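Local atomic coordinates of beta-galactoside alpha-2,6-sialyltransferase (Photobacterium sp., PDB entry 2Z4T), a protein that transfers sialic acid, probably from CMP-sialic acid, to beta-galactosides such as lactose through an alpha-2,6 linkage. Residues 32-35 and 36-40; 339-342 and 343-346; 431-434 and 435-438. All coordinates share one frame; numbering follows the deposited sequence.

Interaction 1: residues 32-35 and 36-40; sequences KTII and DEEYV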
loop_
_atom_site.group_PDB
_atom_site.type_symbol
_atom_site.label_atom_id
_atom_site.label_comp_id
_atom_site.label_asym_id
_atom_site.label_seq_id
_atom_site.Cartn_x
_atom_site.Cartn_y
_atom_site.Cartn_z
ATOM N N LYS A 32 3.986 26.739 12.354
ATOM C CA LYS A 32 4.649 25.905 11.352
ATOM C C LYS A 32 5.376 24.728 11.976
ATOM O O LYS A 32 5.787 24.793 13.139
ATOM C CB LYS A 32 5.675 26.720 10.581
ATOM C CG LYS A 32 5.233 27.179 9.225
ATOM C CD LYS A 32 6.444 27.494 8.347
ATOM C CE LYS A 32 7.038 26.231 7.736
ATOM N NZ LYS A 32 8.030 26.523 6.675
ATOM N N THR A 33 5.557 23.678 11.184
ATOM C CA THR A 33 6.385 22.531 11.504
ATOM C C THR A 33 7.198 22.266 10.246
ATOM O O THR A 33 6.659 22.475 9.174
ATOM C CB THR A 33 5.433 21.272 11.622
ATOM O OG1 THR A 33 4.383 21.509 12.568
ATOM C CG2 THR A 33 6.179 19.997 12.025
ATOM N N ILE A 34 8.442 21.808 10.210
ATOM C CA ILE A 34 9.803 22.266 10.534
ATOM C C ILE A 34 10.644 21.207 11.195
ATOM O O ILE A 34 10.355 20.738 12.292
ATOM C CB ILE A 34 10.217 23.784 10.627
ATOM C CG1 ILE A 34 10.652 24.202 12.038
ATOM C CG2 ILE A 34 9.250 24.690 9.875
ATOM C CD1 ILE A 34 11.422 25.498 12.072
ATOM N N ILE A 35 11.634 20.769 10.427
ATOM C CA ILE A 35 12.595 19.778 10.878
ATOM C C ILE A 35 13.928 20.424 11.207
ATOM O O ILE A 35 14.208 21.536 10.760
ATOM C CB ILE A 35 12.814 18.678 9.833
ATOM C CG1 ILE A 35 13.447 19.259 8.558
ATOM C CG2 ILE A 35 11.512 17.987 9.534
ATOM C CD1 ILE A 35 14.012 18.217 7.598
ATOM N N ASP A 36 14.745 19.711 11.987
ATOM C CA ASP A 36 16.072 20.166 12.377
ATOM C C ASP A 36 16.813 20.738 11.179
ATOM O O ASP A 36 16.856 20.116 10.122
ATOM C CB ASP A 36 16.875 19.012 12.992
ATOM C CG ASP A 36 16.259 18.482 14.292
ATOM O OD1 ASP A 36 17.026 17.968 15.141
ATOM O OD2 ASP A 36 15.014 18.579 14.467
ATOM N N GLU A 37 17.377 21.933 11.348
ATOM C CA GLU A 37 18.254 22.589 10.341
ATOM C C GLU A 37 17.499 23.153 9.158
ATOM O O GLU A 37 18.111 23.672 8.229
ATOM C CB GLU A 37 19.412 21.685 9.864
ATOM C CG GLU A 37 19.999 20.874 10.988
ATOM C CD GLU A 37 21.387 20.385 10.720
ATOM O OE1 GLU A 37 21.550 19.175 10.479
ATOM O OE2 GLU A 37 22.321 21.201 10.781
ATOM N N GLU A 38 16.179 23.050 9.185
ATOM C CA GLU A 38 15.384 23.638 8.129
ATOM C C GLU A 38 15.443 25.160 8.245
ATOM O O GLU A 38 15.356 25.729 9.344
ATOM C CB GLU A 38 13.939 23.142 8.162
ATOM C CG GLU A 38 13.090 23.658 6.999
ATOM C CD GLU A 38 11.673 23.099 6.996
ATOM O OE1 GLU A 38 11.437 22.028 7.619
ATOM O OE2 GLU A 38 10.790 23.737 6.371
ATOM N N TYR A 39 15.645 25.787 7.090
ATOM C CA TYR A 39 15.608 27.220 6.923
ATOM C C TYR A 39 14.155 27.679 6.796
ATOM O O TYR A 39 13.330 27.036 6.121
ATOM C CB TYR A 39 16.414 27.618 5.681
ATOM C CG TYR A 39 16.282 29.084 5.343
ATOM C CD1 TYR A 39 15.495 29.501 4.265
ATOM C CD2 TYR A 39 16.913 30.064 6.126
ATOM C CE1 TYR A 39 15.351 30.851 3.959
ATOM C CE2 TYR A 39 16.771 31.423 5.828
ATOM C CZ TYR A 39 15.984 31.800 4.741
ATOM O OH TYR A 39 15.816 33.129 4.436
ATOM N N VAL A 40 13.844 28.784 7.465
ATOM C CA VAL A 40 12.507 29.351 7.443
ATOM C C VAL A 40 12.630 30.824 7.158
ATOM O O VAL A 40 13.454 31.520 7.766
ATOM C CB VAL A 40 11.799 29.246 8.812
ATOM C CG1 VAL A 40 10.334 29.593 8.674
ATOM C CG2 VAL A 40 11.953 27.860 9.415
HETATM O O HOH W 1 7.921 22.985 6.738
#

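Interaction 2: residues 339-342 and 343-346; sequences NFDK and QKLQ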
loop_
_atom_site.group_PDB
_atom_site.type_symbol
_atom_site.label_atom_id
_atom_site.label_comp_id
_atom_site.label_asym_id
_atom_site.label_seq_id
_atom_site.Cartn_x
_atom_site.Cartn_y
_atom_site.Cartn_z
ATOM N N ASN A 339 -6.401 5.691 -10.524
ATOM C CA ASN A 339 -7.113 5.851 -11.812
ATOM C C ASN A 339 -8.522 5.256 -11.886
ATOM O O ASN A 339 -8.950 4.738 -12.923
ATOM C CB ASN A 339 -6.259 5.435 -13.022
ATOM C CG ASN A 339 -4.917 6.167 -13.078
ATOM O OD1 ASN A 339 -4.829 7.342 -12.738
ATOM N ND2 ASN A 339 -3.864 5.462 -13.487
ATOM N N PHE A 340 -9.245 5.357 -10.776
ATOM C CA PHE A 340 -10.642 4.963 -10.760
ATOM C C PHE A 340 -11.580 6.152 -10.987
ATOM O O PHE A 340 -11.706 7.050 -10.149
ATOM C CB PHE A 340 -11.005 4.213 -9.471
ATOM C CG PHE A 340 -12.438 3.725 -9.434
ATOM C CD1 PHE A 340 -13.063 3.250 -10.593
ATOM C CD2 PHE A 340 -13.153 3.726 -8.244
ATOM C CE1 PHE A 340 -14.371 2.791 -10.561
ATOM C CE2 PHE A 340 -14.464 3.274 -8.210
ATOM C CZ PHE A 340 -15.077 2.807 -9.383
ATOM N N ASP A 341 -12.223 6.160 -12.139
ATOM C CA ASP A 341 -13.262 7.132 -12.402
ATOM C C ASP A 341 -14.618 6.517 -12.002
ATOM O O ASP A 341 -15.250 5.781 -12.766
ATOM C CB ASP A 341 -13.222 7.540 -13.872
ATOM C CG ASP A 341 -14.244 8.618 -14.219
ATOM O OD1 ASP A 341 -15.001 9.111 -13.330
ATOM O OD2 ASP A 341 -14.281 8.962 -15.415
ATOM N N LYS A 342 -15.033 6.826 -10.785
ATOM C CA LYS A 342 -16.221 6.259 -10.190
ATOM C C LYS A 342 -17.498 6.641 -10.910
ATOM O O LYS A 342 -18.339 5.770 -11.189
ATOM C CB LYS A 342 -16.301 6.681 -8.734
ATOM C CG LYS A 342 -17.513 6.194 -8.026
ATOM C CD LYS A 342 -17.453 6.494 -6.553
ATOM C CE LYS A 342 -18.871 6.516 -6.019
ATOM N NZ LYS A 342 -18.920 6.131 -4.595
ATOM N N GLN A 343 -17.648 7.936 -11.211
ATOM C CA GLN A 343 -18.868 8.451 -11.847
ATOM C C GLN A 343 -19.075 7.777 -13.232
ATOM O O GLN A 343 -20.210 7.479 -13.636
ATOM C CB GLN A 343 -18.849 10.002 -11.890
ATOM C CG GLN A 343 -20.125 10.743 -12.449
ATOM C CD GLN A 343 -21.473 10.178 -11.926
ATOM O OE1 GLN A 343 -21.749 10.173 -10.718
ATOM N NE2 GLN A 343 -22.309 9.698 -12.851
ATOM N N LYS A 344 -17.972 7.497 -13.926
ATOM C CA LYS A 344 -18.030 6.856 -15.234
ATOM C C LYS A 344 -18.559 5.419 -15.128
ATOM O O LYS A 344 -19.437 5.024 -15.911
ATOM C CB LYS A 344 -16.661 6.921 -15.929
ATOM C CG LYS A 344 -16.456 5.938 -17.089
ATOM C CD LYS A 344 -15.373 6.445 -18.031
ATOM C CE LYS A 344 -14.574 5.318 -18.688
ATOM N NZ LYS A 344 -15.415 4.182 -19.212
ATOM N N LEU A 345 -18.046 4.652 -14.162
ATOM C CA LEU A 345 -18.586 3.317 -13.880
ATOM C C LEU A 345 -20.037 3.425 -13.444
ATOM O O LEU A 345 -20.891 2.694 -13.951
ATOM C CB LEU A 345 -17.792 2.574 -12.808
ATOM C CG LEU A 345 -17.591 1.054 -12.911
ATOM C CD1 LEU A 345 -17.358 0.420 -11.534
ATOM C CD2 LEU A 345 -18.686 0.321 -13.615
ATOM N N GLN A 346 -20.326 4.343 -12.522
ATOM C CA GLN A 346 -21.717 4.532 -12.108
ATOM C C GLN A 346 -22.633 4.816 -13.297
ATOM O O GLN A 346 -23.716 4.220 -13.394
ATOM C CB GLN A 346 -21.878 5.575 -10.992
ATOM C CG GLN A 346 -23.293 5.590 -10.359
ATOM C CD GLN A 346 -23.697 4.257 -9.697
ATOM O OE1 GLN A 346 -24.646 3.590 -10.130
ATOM N NE2 GLN A 346 -22.973 3.872 -8.650
#

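Interaction 3: residues 431-434 and 435-438; sequences FEVL and MMTD. With C5P (cytidine-5'-monophosphate), chain C.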
loop_
_atom_site.group_PDB
_atom_site.type_symbol
_atom_site.label_atom_id
_atom_site.label_comp_id
_atom_site.label_asym_id
_atom_site.label_seq_id
_atom_site.Cartn_x
_atom_site.Cartn_y
_atom_site.Cartn_z
ATOM N N PHE A 431 -9.365 -4.346 -7.232
ATOM C CA PHE A 431 -10.792 -4.538 -7.144
ATOM C C PHE A 431 -11.319 -4.082 -5.793
ATOM O O PHE A 431 -12.484 -3.665 -5.664
ATOM C CB PHE A 431 -11.149 -6.004 -7.414
ATOM C CG PHE A 431 -12.618 -6.261 -7.527
ATOM C CD1 PHE A 431 -13.351 -5.740 -8.583
ATOM C CD2 PHE A 431 -13.268 -7.032 -6.586
ATOM C CE1 PHE A 431 -14.744 -5.991 -8.705
ATOM C CE2 PHE A 431 -14.623 -7.305 -6.689
ATOM C CZ PHE A 431 -15.372 -6.784 -7.745
ATOM N N GLU A 432 -10.478 -4.157 -4.767
ATOM C CA GLU A 432 -11.011 -3.746 -3.485
ATOM C C GLU A 432 -11.321 -2.247 -3.377
ATOM O O GLU A 432 -12.113 -1.844 -2.523
ATOM C CB GLU A 432 -10.364 -4.414 -2.247
ATOM C CG GLU A 432 -8.925 -4.782 -2.271
ATOM C CD GLU A 432 -8.525 -5.929 -3.162
ATOM O OE1 GLU A 432 -8.652 -7.109 -2.812
ATOM O OE2 GLU A 432 -7.953 -5.626 -4.202
ATOM N N VAL A 433 -10.816 -1.428 -4.304
ATOM C CA VAL A 433 -11.257 -0.052 -4.291
ATOM C C VAL A 433 -12.726 0.056 -4.685
ATOM O O VAL A 433 -13.440 0.950 -4.191
ATOM C CB VAL A 433 -10.321 0.966 -5.029
ATOM C CG1 VAL A 433 -8.899 0.441 -5.183
ATOM C CG2 VAL A 433 -10.895 1.456 -6.318
ATOM N N LEU A 434 -13.208 -0.877 -5.511
ATOM C CA LEU A 434 -14.643 -0.897 -5.807
ATOM C C LEU A 434 -15.448 -1.267 -4.570
ATOM O O LEU A 434 -16.549 -0.761 -4.374
ATOM C CB LEU A 434 -15.024 -1.812 -6.983
ATOM C CG LEU A 434 -14.418 -1.713 -8.389
ATOM C CD1 LEU A 434 -15.540 -1.813 -9.361
ATOM C CD2 LEU A 434 -13.587 -0.460 -8.680
ATOM N N MET A 435 -14.907 -2.151 -3.746
ATOM C CA MET A 435 -15.536 -2.455 -2.468
ATOM C C MET A 435 -15.580 -1.221 -1.569
ATOM O O MET A 435 -16.628 -0.910 -1.020
ATOM C CB MET A 435 -14.815 -3.584 -1.742
ATOM C CG MET A 435 -15.511 -4.047 -0.464
ATOM S SD MET A 435 -14.445 -5.185 0.469
ATOM C CE MET A 435 -13.117 -4.042 0.898
ATOM N N MET A 436 -14.444 -0.533 -1.439
ATOM C CA MET A 436 -14.303 0.619 -0.548
ATOM C C MET A 436 -15.116 1.811 -1.004
ATOM O O MET A 436 -15.516 2.627 -0.170
ATOM C CB MET A 436 -12.838 1.039 -0.412
ATOM C CG MET A 436 -11.966 -0.012 0.270
ATOM S SD MET A 436 -10.376 0.634 0.734
ATOM C CE MET A 436 -9.531 0.699 -0.844
ATOM N N THR A 437 -15.362 1.915 -2.309
ATOM C CA THR A 437 -16.156 3.014 -2.842
ATOM C C THR A 437 -17.644 2.651 -3.001
ATOM O O THR A 437 -18.441 3.444 -3.530
ATOM C CB THR A 437 -15.592 3.525 -4.183
ATOM O OG1 THR A 437 -15.535 2.445 -5.120
ATOM C CG2 THR A 437 -14.151 4.146 -4.003
ATOM N N ASP A 438 -18.020 1.459 -2.527
ATOM C CA ASP A 438 -19.411 0.983 -2.629
ATOM C C ASP A 438 -19.858 0.916 -4.093
ATOM O O ASP A 438 -20.921 1.399 -4.446
ATOM C CB ASP A 438 -20.348 1.863 -1.789
ATOM C CG ASP A 438 -21.735 1.264 -1.638
ATOM O OD1 ASP A 438 -21.871 0.002 -1.607
ATOM O OD2 ASP A 438 -22.711 2.060 -1.549
HETATM O O3P C5P C . -5.301 -12.492 -8.280
HETATM P P C5P C . -4.322 -12.163 -7.216
HETATM O O1P C5P C . -2.961 -11.992 -7.875
HETATM O O2P C5P C . -4.442 -13.069 -6.007
HETATM O "O5'" C5P C . -4.777 -10.757 -6.653
HETATM C "C5'" C5P C . -3.936 -9.951 -5.857
HETATM C "C4'" C5P C . -4.571 -8.562 -5.891
HETATM O "O4'" C5P C . -4.599 -8.072 -7.239
HETATM C "C3'" C5P C . -6.030 -8.549 -5.472
HETATM O "O3'" C5P C . -6.206 -8.365 -4.072
HETATM C "C2'" C5P C . -6.538 -7.327 -6.186
HETATM O "O2'" C5P C . -6.051 -6.140 -5.557
HETATM C "C1'" C5P C . -5.807 -7.343 -7.490
HETATM N N1 C5P C . -6.634 -7.963 -8.523
HETATM C C2 C5P C . -7.641 -7.186 -9.159
HETATM N N3 C5P C . -8.413 -7.724 -10.137
HETATM C C4 C5P C . -8.243 -9.018 -10.519
HETATM C C5 C5P C . -7.253 -9.815 -9.906
HETATM C C6 C5P C . -6.446 -9.253 -8.902
HETATM O O2 C5P C . -7.844 -6.008 -8.829
HETATM N N4 C5P C . -9.026 -9.517 -11.509
#

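Interaction 1: residues 32-35 and 36-40
Glu38 reaches back across the turn with its side chain stretched out, to Ile34 and Ile35. Because CG stands opposite the backbone N (chi1 -176°), the carboxylate is carried past the turn to the Ile35 amide, whose N donates to Glu38 OE1 at 3.1 Å. The bond is nearly straight (167°) and uses the anti side of that oxygen, 32° out of the carboxylate plane. Glu38 lies square across Ile35 and passes Ile34 at a slant, with Glu38 OE1 3.7 Å from Ile34 CB. OE2 faces Lys32, but NZ stays 3.9 Å away, a long salt bridge; a water donates to OE2 and to Thr33 O, tying the carboxylate to the strand a second time. Beyond it Ile34 CD1 packs crosswise on Val40 CG2 at 3.6 Å, and Leu110 adds to the apolar layer round Ile34. Asp36 points away from the strand, its carboxylate bound by a salt bridge to Arg193 and a hydrogen bond from Leu84 N. Glu38 N closes the loop on Ile35 O at 2.9 Å: a type II beta turn from Ile35 to Glu38, by which the chain passes from strand 26-35 to strand 39-42 in the immunoglobulin-like beta-sandwich.

Interaction 2: residues 339-342 and 343-346
Gln346 N donates to Lys342 O at 2.8 Å, almost straight at 172° and nearly along the C=O axis. One residue earlier, Leu345 N reaches Asp341 O at 3.3 Å, a weak bond though well aligned. Asp341 also uses its side chain: OD1 accepts weakly from Lys344 N at 3.4 Å. A chi1 of -177° swings the Asp341 carboxylate away from its own N and toward the first turn, and its other oxygen, OD2, rests 3.2 Å from Lys344 CB. Asp341 is thus the N-cap of helix 342-349, its carboxylate placed at the amide end of the helix, where the dipole would be expected to favour a negative charge. The cap follows closely on helix 328-338, closed by a Schellman motif with Asn339, at positive phi, just beyond its last turn, so that two helices are joined by a very short connection. Lys344 runs athwart the Asp341 side chain and leads its ammonium group away to a salt bridge with Glu348, leaving NZ 6.2 Å from Asp341 OD2. Lys342 has an extended chain whose NZ donates to Thr437 O. Inward of the cap, the edge of the Phe340 ring meets Leu345, with Phe340 CE1 3.9 Å from Leu345 CD1 and the methyl near the ring plane. Lys342 CA lies over one face of that ring, offset toward its rim. The same two apolar side chains rest on helix 431-436, Phe340 touching Val433, and Leu345 also packs close to Tyr349, a magnesium-site residue.

Interaction 3: residues 431-434 and 435-438
Helix 431-436 is short, with Met436 N donating to Glu432 O at 2.9 Å and Met435 N to Phe431 O only weakly. Its last turn is tied at Val433 O, which takes two bonds from Thr437: the backbone N at 2.9 Å and OG1 at 2.7 Å, arriving from opposite faces of the carbonyl plane. Thr437 OG1 is set between its own backbone N and carbonyl carbon (chi1 57°), which turns the hydroxyl back over the preceding turn. The helix ends in a Schellman motif with Asp438, at positive phi, as its C-prime residue. At the other end lies the CMP site of the GT-B fold. There Phe431 N donates to the cytosine O2 at 2.8 Å, while Glu432 grips both ribose hydroxyls, OE1 accepting from O3' at 3.0 Å and OE2 from O2' at 2.4 Å, so short that the value is doubtful. The bend of the Glu432 chain at chi2 (-70°) helps turn its carboxylate toward the ribose; Ser430 and Lys403 also bond the nucleotide. On the helix side of this carboxylate, Met435 CE comes 4.2 Å from Glu432 CB, and Met436 lays its CE 4.3 Å from Val433 CB. Met133 and Phe334 press on Met436.

Interaction 1 stands alone in the immunoglobulin-like domain, about 39 Å between centres from interaction 3, while interactions 2 and 3 are adjoining parts of the sialyltransferase region, their centres 11 Å apart. These two touch directly: Phe340 CZ lies 3.7 Å from Leu434 CD2, and Leu345 CD1 packs 3.6 Å from Leu434 CD1. One end of a helix therefore meets another, the start of 342-349 against the finish of 431-436. Interaction 3 is largely buried and reaches the nucleotide. Interaction 2 is partly buried, apolar inward and charged outward; interaction 1, also partly buried, mixes side-chain-to-backbone and water-mediated bonds, where interactions 2 and 3 use helix-end bonding.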